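Local structure of putative transcriptional regulator, IclR family (Arthrobacter aurescens, 3OBF) at residues A[4-15]-A[163-171]. The protein probably acts as a DNA-binding transcription factor, of which this piece is the C-terminal, GAF-like domain of the IclR type. Numbering follows the deposited sequence.
Sequences EERRVAYPVLRE and AAAKVTTRL
The first and last helices of this IclR-type, GAF-like domain, 3-20 and 150-170, pack together on the antiparallel sheet, with Val8 and Val12 meeting Val167 and Arg170. The two helices run roughly antiparallel here, their local axes 9.2 Å apart at 142°. Val12 is a knob in a hole made by Ala163, Lys166, Val167 and Arg170. Its two methyls divide the work: CG1, anti to the backbone N (chi1 171°), meets Val167 CG2 at 3.9 Å and the methyl of Ala163, while CG2 is given over to Arg170. One turn earlier, Val8 CG1 lies tightly against Arg170 CB at 3.3 Å and also reaches Val167 CG1, whereas Val8 CG2 faces Leu171 CD2. With both methyls gone, as in an alanine at Val8, Arg170 CB, Val167 CG1 and Leu171 CD2 would probably each lose a packing partner and a gap would open between the helices. Beneath, Ala9 CB touches Val167 CG2 at 4.1 Å, and these two residues continue the apolar layer to Leu26 and Val128 of the sheet. The outer side is more polar. Glu15 and Lys166 meet roughly perpendicular, their opposite charges near but short of a salt bridge, with Glu15 OE2 4.4 Å from Lys166 NZ. At the far end the extended Glu4 runs alongside Leu171 in the opposite sense, bringing Glu4 OE2 to 3.7 Å from Leu171 CD2. Arg170 reaches across to helix 3-20, its chain kinked at the second and third torsions. Pro11 CG sits at the edge of its guanidinium, 3.7 Å from Arg170 NH1, and Val12 CG2 rests over one face, off-centre and 3.3 Å from Arg170 NH2.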
loop_
_atom_site.group_PDB
_atom_site.type_symbol
_atom_site.label_atom_id
_atom_site.label_comp_id
_atom_site.label_asym_id
_atom_site.label_seq_id
_atom_site.Cartn_x
_atom_site.Cartn_y
_atom_site.Cartn_z
ATOM N N GLU A 4 -13.429 -12.576 -4.064
ATOM C CA GLU A 4 -14.300 -11.720 -3.270
ATOM C C GLU A 4 -13.667 -10.325 -3.023
ATOM O O GLU A 4 -14.348 -9.290 -3.103
ATOM C CB GLU A 4 -14.719 -12.385 -1.953
ATOM C CG GLU A 4 -16.012 -11.760 -1.364
ATOM C CD GLU A 4 -16.293 -12.133 0.117
ATOM O OE1 GLU A 4 -15.864 -13.221 0.584
ATOM O OE2 GLU A 4 -16.969 -11.333 0.827
ATOM N N GLU A 5 -12.365 -10.311 -2.755
ATOM C CA GLU A 5 -11.648 -9.062 -2.522
ATOM C C GLU A 5 -11.785 -8.162 -3.761
ATOM O O GLU A 5 -12.098 -6.978 -3.646
ATOM C CB GLU A 5 -10.149 -9.330 -2.254
ATOM C CG GLU A 5 -9.861 -9.856 -0.834
ATOM C CD GLU A 5 -10.066 -11.360 -0.688
ATOM O OE1 GLU A 5 -10.402 -12.094 -1.658
ATOM O OE2 GLU A 5 -9.870 -11.827 0.422
ATOM N N ARG A 6 -11.539 -8.745 -4.930
ATOM C CA ARG A 6 -11.582 -7.999 -6.170
ATOM C C ARG A 6 -12.980 -7.467 -6.452
ATOM O O ARG A 6 -13.141 -6.313 -6.878
ATOM C CB ARG A 6 -11.050 -8.834 -7.341
ATOM C CG ARG A 6 -9.493 -8.829 -7.395
ATOM C CD ARG A 6 -8.943 -9.516 -8.636
ATOM N NE ARG A 6 -9.283 -10.941 -8.643
ATOM C CZ ARG A 6 -10.319 -11.495 -9.275
ATOM N NH1 ARG A 6 -10.517 -12.809 -9.181
ATOM N NH2 ARG A 6 -11.156 -10.764 -10.002
ATOM N N ARG A 7 -13.981 -8.302 -6.185
ATOM C CA ARG A 7 -15.353 -7.928 -6.426
ATOM C C ARG A 7 -15.801 -6.791 -5.477
ATOM O O ARG A 7 -16.402 -5.805 -5.896
ATOM C CB ARG A 7 -16.262 -9.172 -6.310
ATOM C CG ARG A 7 -17.743 -8.870 -6.156
ATOM C CD ARG A 7 -18.590 -9.976 -6.794
ATOM N NE ARG A 7 -18.236 -10.115 -8.221
ATOM C CZ ARG A 7 -18.500 -11.187 -8.985
ATOM N NH1 ARG A 7 -19.142 -12.243 -8.482
ATOM N NH2 ARG A 7 -18.117 -11.214 -10.262
ATOM N N VAL A 8 -15.492 -6.931 -4.202
ATOM C CA VAL A 8 -15.941 -5.959 -3.232
ATOM C C VAL A 8 -15.183 -4.647 -3.426
ATOM O O VAL A 8 -15.731 -3.571 -3.220
ATOM C CB VAL A 8 -15.746 -6.506 -1.801
ATOM C CG1 VAL A 8 -15.675 -5.376 -0.803
ATOM C CG2 VAL A 8 -16.863 -7.478 -1.458
ATOM N N ALA A 9 -13.929 -4.738 -3.856
ATOM C CA ALA A 9 -13.101 -3.567 -3.951
ATOM C C ALA A 9 -13.432 -2.723 -5.150
ATOM O O ALA A 9 -13.260 -1.503 -5.087
ATOM C CB ALA A 9 -11.573 -3.904 -3.950
ATOM N N TYR A 10 -13.850 -3.344 -6.255
ATOM C CA TYR A 10 -13.985 -2.569 -7.485
ATOM C C TYR A 10 -14.817 -1.253 -7.374
ATOM O O TYR A 10 -14.328 -0.209 -7.793
ATOM C CB TYR A 10 -14.440 -3.412 -8.684
ATOM C CG TYR A 10 -14.526 -2.539 -9.909
ATOM C CD1 TYR A 10 -13.405 -2.310 -10.691
ATOM C CD2 TYR A 10 -15.723 -1.881 -10.252
ATOM C CE1 TYR A 10 -13.456 -1.477 -11.812
ATOM C CE2 TYR A 10 -15.774 -1.037 -11.382
ATOM C CZ TYR A 10 -14.627 -0.846 -12.133
ATOM O OH TYR A 10 -14.648 -0.037 -13.224
ATOM N N PRO A 11 -16.062 -1.309 -6.812
ATOM C CA PRO A 11 -16.850 -0.068 -6.717
ATOM C C PRO A 11 -16.191 0.944 -5.803
ATOM O O PRO A 11 -16.382 2.167 -5.980
ATOM C CB PRO A 11 -18.163 -0.498 -6.052
ATOM C CG PRO A 11 -18.204 -1.994 -6.138
ATOM C CD PRO A 11 -16.785 -2.475 -6.279
ATOM N N VAL A 12 -15.468 0.437 -4.802
ATOM C CA VAL A 12 -14.863 1.308 -3.814
ATOM C C VAL A 12 -13.636 2.007 -4.468
ATOM O O VAL A 12 -13.403 3.190 -4.252
ATOM C CB VAL A 12 -14.481 0.528 -2.523
ATOM C CG1 VAL A 12 -13.645 1.386 -1.585
ATOM C CG2 VAL A 12 -15.726 0.016 -1.780
ATOM N N LEU A 13 -12.893 1.292 -5.295
ATOM C CA LEU A 13 -11.739 1.931 -6.003
ATOM C C LEU A 13 -12.243 2.955 -7.004
ATOM O O LEU A 13 -11.647 4.007 -7.142
ATOM C CB LEU A 13 -10.859 0.915 -6.745
ATOM C CG LEU A 13 -10.163 -0.221 -6.001
ATOM C CD1 LEU A 13 -9.548 -1.194 -7.022
ATOM C CD2 LEU A 13 -9.090 0.290 -4.990
ATOM N N ARG A 14 -13.348 2.646 -7.687
ATOM C CA ARG A 14 -13.891 3.568 -8.699
ATOM C C ARG A 14 -14.294 4.892 -8.012
ATOM O O ARG A 14 -13.927 5.963 -8.465
ATOM C CB ARG A 14 -15.065 2.935 -9.485
ATOM C CG ARG A 14 -15.635 3.850 -10.608
ATOM C CD ARG A 14 -16.989 3.348 -11.154
ATOM N NE ARG A 14 -17.683 2.489 -10.175
ATOM C CZ ARG A 14 -18.764 1.758 -10.432
ATOM N NH1 ARG A 14 -19.320 1.770 -11.642
ATOM N NH2 ARG A 14 -19.299 1.018 -9.473
ATOM N N GLU A 15 -15.004 4.775 -6.894
ATOM C CA GLU A 15 -15.408 5.895 -6.072
ATOM C C GLU A 15 -14.182 6.678 -5.568
ATOM O O GLU A 15 -14.200 7.912 -5.511
ATOM C CB GLU A 15 -16.269 5.352 -4.915
ATOM C CG GLU A 15 -16.843 6.353 -3.845
ATOM C CD GLU A 15 -17.492 5.601 -2.615
ATOM O OE1 GLU A 15 -16.903 4.581 -2.110
ATOM O OE2 GLU A 15 -18.589 6.027 -2.146
ATOM N N ALA A 163 -11.186 4.160 2.328
ATOM C CA ALA A 163 -11.525 3.180 1.298
ATOM C C ALA A 163 -11.174 1.755 1.733
ATOM O O ALA A 163 -11.996 0.833 1.569
ATOM C CB ALA A 163 -10.835 3.519 -0.040
ATOM N N ALA A 164 -9.985 1.566 2.308
ATOM C CA ALA A 164 -9.631 0.216 2.806
ATOM C C ALA A 164 -10.590 -0.286 3.899
ATOM O O ALA A 164 -10.912 -1.477 3.937
ATOM C CB ALA A 164 -8.179 0.129 3.273
ATOM N N ALA A 165 -11.059 0.629 4.758
ATOM C CA ALA A 165 -12.003 0.283 5.814
ATOM C C ALA A 165 -13.340 -0.131 5.202
ATOM O O ALA A 165 -14.049 -0.957 5.764
ATOM C CB ALA A 165 -12.212 1.456 6.792
ATOM N N LYS A 166 -13.698 0.478 4.071
ATOM C CA LYS A 166 -14.949 0.121 3.389
ATOM C C LYS A 166 -14.852 -1.299 2.788
ATOM O O LYS A 166 -15.803 -2.060 2.822
ATOM C CB LYS A 166 -15.244 1.100 2.240
ATOM C CG LYS A 166 -16.108 2.278 2.565
ATOM C CD LYS A 166 -16.866 2.754 1.333
ATOM C CE LYS A 166 -18.298 3.229 1.725
ATOM N NZ LYS A 166 -18.435 4.692 2.065
ATOM N N VAL A 167 -13.722 -1.616 2.169
ATOM C CA VAL A 167 -13.528 -2.959 1.646
ATOM C C VAL A 167 -13.554 -4.013 2.777
ATOM O O VAL A 167 -14.232 -5.035 2.668
ATOM C CB VAL A 167 -12.230 -3.033 0.801
ATOM C CG1 VAL A 167 -11.961 -4.485 0.275
ATOM C CG2 VAL A 167 -12.351 -2.056 -0.346
ATOM N N THR A 168 -12.848 -3.738 3.871
ATOM C CA THR A 168 -12.826 -4.628 5.029
ATOM C C THR A 168 -14.245 -4.866 5.539
ATOM O O THR A 168 -14.654 -6.014 5.739
ATOM C CB THR A 168 -11.994 -4.026 6.161
ATOM O OG1 THR A 168 -10.620 -3.970 5.778
ATOM C CG2 THR A 168 -12.134 -4.845 7.466
ATOM N N THR A 169 -14.982 -3.775 5.759
ATOM C CA THR A 169 -16.356 -3.847 6.211
ATOM C C THR A 169 -17.166 -4.727 5.277
ATOM O O THR A 169 -17.933 -5.578 5.719
ATOM C CB THR A 169 -17.003 -2.452 6.207
ATOM O OG1 THR A 169 -16.396 -1.639 7.217
ATOM C CG2 THR A 169 -18.524 -2.531 6.457
ATOM N N ARG A 170 -16.993 -4.537 3.972
ATOM C CA ARG A 170 -17.817 -5.262 3.032
ATOM C C ARG A 170 -17.448 -6.730 2.924
ATOM O O ARG A 170 -18.259 -7.523 2.471
ATOM C CB ARG A 170 -17.793 -4.593 1.661
ATOM C CG ARG A 170 -18.563 -3.298 1.583
ATOM C CD ARG A 170 -19.129 -3.224 0.196
ATOM N NE ARG A 170 -19.227 -1.880 -0.366
ATOM C CZ ARG A 170 -18.886 -1.585 -1.629
ATOM N NH1 ARG A 170 -18.385 -2.536 -2.447
ATOM N NH2 ARG A 170 -19.019 -0.335 -2.067
ATOM N N LEU A 171 -16.234 -7.088 3.350
ATOM C CA LEU A 171 -15.801 -8.484 3.437
ATOM C C LEU A 171 -16.260 -9.177 4.721
ATOM O O LEU A 171 -16.000 -10.349 4.907
ATOM C CB LEU A 171 -14.270 -8.595 3.328
ATOM C CG LEU A 171 -13.585 -8.226 2.014
ATOM C CD1 LEU A 171 -12.080 -8.250 2.202
ATOM C CD2 LEU A 171 -13.958 -9.175 0.917
#